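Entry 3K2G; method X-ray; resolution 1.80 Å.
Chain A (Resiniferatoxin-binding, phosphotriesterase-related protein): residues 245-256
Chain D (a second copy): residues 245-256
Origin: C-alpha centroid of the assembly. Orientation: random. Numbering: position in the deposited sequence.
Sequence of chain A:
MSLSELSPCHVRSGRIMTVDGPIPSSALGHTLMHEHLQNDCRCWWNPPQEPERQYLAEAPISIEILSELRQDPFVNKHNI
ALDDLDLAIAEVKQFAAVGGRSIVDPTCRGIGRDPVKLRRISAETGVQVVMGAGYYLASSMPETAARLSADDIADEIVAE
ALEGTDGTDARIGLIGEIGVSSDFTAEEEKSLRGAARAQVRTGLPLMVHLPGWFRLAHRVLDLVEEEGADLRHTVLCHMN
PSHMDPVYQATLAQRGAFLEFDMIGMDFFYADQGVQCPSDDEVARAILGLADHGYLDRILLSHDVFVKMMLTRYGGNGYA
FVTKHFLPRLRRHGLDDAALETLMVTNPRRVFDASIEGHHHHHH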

# COMPACT_ATOMS: atom_id res chain seq x y z
N ASP A 245 -2.43 9.71 -5.78
CA ASP A 245 -2.40 9.13 -7.12
C ASP A 245 -1.04 9.45 -7.73
O ASP A 245 -0.94 10.24 -8.67
N PRO A 246 0.03 8.82 -7.22
CA PRO A 246 1.39 9.05 -7.72
C PRO A 246 1.62 8.81 -9.21
O PRO A 246 2.46 9.46 -9.83
N VAL A 247 0.88 7.85 -9.78
CA VAL A 247 1.03 7.55 -11.20
C VAL A 247 0.44 8.69 -12.03
O VAL A 247 1.02 9.12 -13.02
N TYR A 248 -0.73 9.17 -11.61
CA TYR A 248 -1.39 10.28 -12.29
C TYR A 248 -0.45 11.49 -12.27
O TYR A 248 -0.18 12.10 -13.32
N GLN A 249 0.06 11.83 -11.09
CA GLN A 249 0.95 12.98 -10.95
C GLN A 249 2.30 12.83 -11.66
O GLN A 249 2.77 13.77 -12.30
N ALA A 250 2.93 11.66 -11.53
CA ALA A 250 4.22 11.43 -12.16
C ALA A 250 4.14 11.41 -13.68
O ALA A 250 5.03 11.91 -14.36
N THR A 251 3.07 10.83 -14.23
CA THR A 251 2.96 10.79 -15.67
C THR A 251 2.72 12.19 -16.22
O THR A 251 3.19 12.51 -17.30
N LEU A 252 2.01 13.02 -15.46
CA LEU A 252 1.76 14.40 -15.89
C LEU A 252 3.09 15.14 -15.93
O LEU A 252 3.37 15.90 -16.86
N ALA A 253 3.92 14.91 -14.91
CA ALA A 253 5.24 15.53 -14.84
C ALA A 253 6.12 15.05 -16.00
O ALA A 253 6.88 15.83 -16.58
N GLN A 254 6.01 13.77 -16.35
CA GLN A 254 6.79 13.20 -17.45
C GLN A 254 6.40 13.84 -18.79
O GLN A 254 7.21 13.91 -19.71
N ARG A 255 5.16 14.30 -18.90
CA ARG A 255 4.75 14.95 -20.15
C ARG A 255 5.40 16.33 -20.24
O ARG A 255 5.46 16.92 -21.31
N GLY A 256 5.89 16.83 -19.10
CA GLY A 256 6.58 18.11 -19.10
C GLY A 256 5.96 19.26 -18.32
O GLY A 256 6.62 20.28 -18.10
N ASP D 245 6.64 -1.39 -9.16
CA ASP D 245 7.04 0.01 -9.29
C ASP D 245 6.19 0.62 -10.40
O ASP D 245 6.68 0.91 -11.49
N PRO D 246 4.88 0.83 -10.14
CA PRO D 246 3.96 1.39 -11.13
C PRO D 246 4.35 2.76 -11.69
O PRO D 246 4.14 3.03 -12.87
N VAL D 247 4.92 3.62 -10.85
CA VAL D 247 5.30 4.94 -11.34
C VAL D 247 6.40 4.80 -12.39
O VAL D 247 6.35 5.43 -13.44
N TYR D 248 7.39 3.97 -12.09
CA TYR D 248 8.50 3.71 -12.99
C TYR D 248 7.95 3.17 -14.31
O TYR D 248 8.25 3.70 -15.38
N GLN D 249 7.12 2.14 -14.23
CA GLN D 249 6.58 1.55 -15.45
C GLN D 249 5.68 2.49 -16.24
O GLN D 249 5.80 2.59 -17.46
N ALA D 250 4.78 3.19 -15.55
CA ALA D 250 3.87 4.10 -16.23
C ALA D 250 4.58 5.30 -16.86
O ALA D 250 4.21 5.72 -17.95
N THR D 251 5.60 5.84 -16.20
CA THR D 251 6.27 6.99 -16.79
C THR D 251 7.03 6.61 -18.05
O THR D 251 7.13 7.40 -18.98
N LEU D 252 7.54 5.38 -18.07
CA LEU D 252 8.27 4.88 -19.24
C LEU D 252 7.29 4.75 -20.40
O LEU D 252 7.60 5.14 -21.53
N ALA D 253 6.11 4.20 -20.12
CA ALA D 253 5.08 4.04 -21.15
C ALA D 253 4.69 5.42 -21.66
O ALA D 253 4.48 5.61 -22.86
N GLN D 254 4.60 6.38 -20.75
CA GLN D 254 4.24 7.74 -21.13
C GLN D 254 5.27 8.32 -22.11
O GLN D 254 4.91 9.05 -23.04
N ARG D 255 6.55 8.00 -21.91
CA ARG D 255 7.58 8.51 -22.81
C ARG D 255 7.42 7.91 -24.21
O ARG D 255 8.03 8.38 -25.17
N GLY D 256 6.60 6.86 -24.32
CA GLY D 256 6.33 6.24 -25.61
C GLY D 256 6.83 4.83 -25.87
O GLY D 256 6.36 4.17 -26.80

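Two copies of the same helix pack side by side, running in broadly the same direction with a crossing angle of -35° and an axial closest approach of 9.0 Å. The pairing is nearly symmetric: V247, T251 and Q254 of chain A meet their own counterparts in chain D, and the remaining contacts come as reciprocal pairs. CA of V247(A) is 5.0 Å from CA of V247(D), and CA of T251(A) is 5.2 Å from CA of T251(D). In total 530 Å² is buried.

In both chains, P246(A), A250(A), Q254(A) and their copies P246(D), A250(D), Q254(D) direct their CA-to-CB bonds toward the partner; V247(A), T251(A), R255(A) and V247(D), T251(D), R255(D) leave sideways. V247(A) and V247(D) lie well buried in the contact. Both are t rotamers (175° in A, 172° in D), and their two methyls sit in different places. CG1 of V247(A) lies 3.5 Å from CB of A250(D), and CG1 of V247(D) lies 3.5 Å from CB of A250(A). The CG2 methyls meet each other at 4.2 Å, V247(A) to V247(D), and each also touches the opposing proline: CB of P246(A) is 3.9 Å from CG2 of V247(D), and CG2 of V247(A) is 4.0 Å from CB of P246(D).

One turn on, T251(A) and T251(D) repeat the pattern. Their p rotamer turns OG1 back to its own helix, OG1 of T251(A) within 2.7 Å of O of V247(A) and OG1 of T251(D) within 2.9 Å of O of V247(D), and the methyl faces the neighbour. CG2 of T251(A) rests 3.9 Å from CB of A250(D), CG2 of T251(D) rests 3.8 Å from CB of A250(A), and the two CG2 atoms of T251(A) and T251(D) are 4.3 Å apart. Each alanine methyl is thus a bump seated between a valine and a threonine methyl of the other chain.

Q254(A) and Q254(D), t then p at chi1 and chi2, have the largest area covered by the other stretch, 77 and 75 Å². CG of Q254(A) packs 3.6 Å from O of T251(D), CG of Q254(D) 3.8 Å from O of T251(A), and the two CG atoms of Q254(A) and Q254(D) meet at 4.1 Å. R255(A) and R255(D) are m, t, p at chi1 to chi3. NE2 of Q254(A) lies 3.3 Å from CG of R255(D), as NE2 of Q254(D) does from CG of R255(A). These are packing contacts: no hydrogen bond crosses between the stretches, and OE1 of both glutamines and NH1 and NH2 of both arginines find partners elsewhere in the structure. L252(A) and L252(D) point away.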

# COMPACT_ATOMS: atom_id res chain seq x y z
CB ASP A 245 -3.51 9.74 -7.98
CG ASP A 245 -3.91 8.86 -9.15
OD1 ASP A 245 -3.09 8.03 -9.59
OD2 ASP A 245 -5.05 9.02 -9.64
CB PRO A 246 2.24 8.15 -6.84
CG PRO A 246 1.32 7.00 -6.56
CD PRO A 246 0.02 7.72 -6.24
CB VAL A 247 0.32 6.22 -11.57
CG1 VAL A 247 0.37 5.99 -13.09
CG2 VAL A 247 0.99 5.06 -10.86
CB TYR A 248 -2.70 10.60 -11.57
CG TYR A 248 -3.42 11.87 -11.99
CD1 TYR A 248 -4.01 11.98 -13.25
CD2 TYR A 248 -3.56 12.94 -11.10
CE1 TYR A 248 -4.73 13.12 -13.61
CE2 TYR A 248 -4.27 14.08 -11.45
CZ TYR A 248 -4.86 14.16 -12.70
OH TYR A 248 -5.61 15.27 -13.04
CB GLN A 249 1.19 13.28 -9.47
CG GLN A 249 -0.09 13.50 -8.69
CD GLN A 249 0.12 14.26 -7.40
OE1 GLN A 249 1.07 14.01 -6.66
NE2 GLN A 249 -0.78 15.19 -7.11
CB ALA A 250 4.82 10.12 -11.68
CB THR A 251 1.83 9.83 -16.14
OG1 THR A 251 0.61 10.16 -15.47
CG2 THR A 251 2.23 8.38 -15.84
CB LEU A 252 0.80 15.10 -14.92
CG LEU A 252 -0.65 14.63 -14.92
CD1 LEU A 252 -1.40 15.25 -13.74
CD2 LEU A 252 -1.31 15.00 -16.23
CB ALA A 253 5.91 15.21 -13.51
CB GLN A 254 6.59 11.68 -17.53
CG GLN A 254 7.41 11.00 -18.62
CD GLN A 254 8.91 11.21 -18.46
OE1 GLN A 254 9.51 10.77 -17.49
NE2 GLN A 254 9.51 11.90 -19.43
CB ARG A 255 3.23 15.04 -20.25
CG ARG A 255 2.57 13.69 -20.51
CD ARG A 255 1.06 13.79 -20.68
NE ARG A 255 0.67 14.44 -21.93
CZ ARG A 255 -0.60 14.59 -22.32
NH1 ARG A 255 -1.59 14.14 -21.56
NH2 ARG A 255 -0.87 15.17 -23.48
CB ASP D 245 8.53 0.11 -9.65
CG ASP D 245 9.14 1.48 -9.32
OD1 ASP D 245 8.38 2.47 -9.19
OD2 ASP D 245 10.38 1.57 -9.22
CB PRO D 246 2.63 1.43 -10.39
CG PRO D 246 3.06 1.65 -8.97
CD PRO D 246 4.22 0.69 -8.83
CB VAL D 247 5.81 5.87 -10.21
CG1 VAL D 247 6.38 7.14 -10.80
CG2 VAL D 247 4.67 6.21 -9.26
CB TYR D 248 9.45 2.68 -12.35
CG TYR D 248 10.57 2.13 -13.22
CD1 TYR D 248 11.70 2.89 -13.53
CD2 TYR D 248 10.54 0.80 -13.66
CE1 TYR D 248 12.78 2.35 -14.23
CE2 TYR D 248 11.61 0.25 -14.36
CZ TYR D 248 12.73 1.02 -14.64
OH TYR D 248 13.81 0.44 -15.29
CB GLN D 249 5.84 0.25 -15.13
CG GLN D 249 6.71 -0.79 -14.42
CD GLN D 249 6.16 -2.21 -14.52
OE1 GLN D 249 4.96 -2.44 -14.40
NE2 GLN D 249 7.06 -3.18 -14.72
CB ALA D 250 2.79 4.58 -15.27
CB THR D 251 7.22 7.70 -15.78
OG1 THR D 251 8.14 6.77 -15.22
CG2 THR D 251 6.40 8.36 -14.68
CB LEU D 252 8.89 3.51 -18.93
CG LEU D 252 10.09 3.50 -17.99
CD1 LEU D 252 10.41 2.06 -17.58
CD2 LEU D 252 11.29 4.15 -18.69
CB ALA D 253 3.86 3.32 -20.57
CB GLN D 254 4.13 8.64 -19.89
CG GLN D 254 3.77 10.09 -20.20
CD GLN D 254 2.44 10.23 -20.90
OE1 GLN D 254 1.39 9.87 -20.36
NE2 GLN D 254 2.47 10.77 -22.11
CB ARG D 255 8.98 8.20 -22.26
CG ARG D 255 9.31 8.95 -20.97
CD ARG D 255 10.74 8.72 -20.51
NE ARG D 255 11.72 9.31 -21.42
CZ ARG D 255 13.02 9.35 -21.19
NH1 ARG D 255 13.51 8.83 -20.07
NH2 ARG D 255 13.84 9.92 -22.06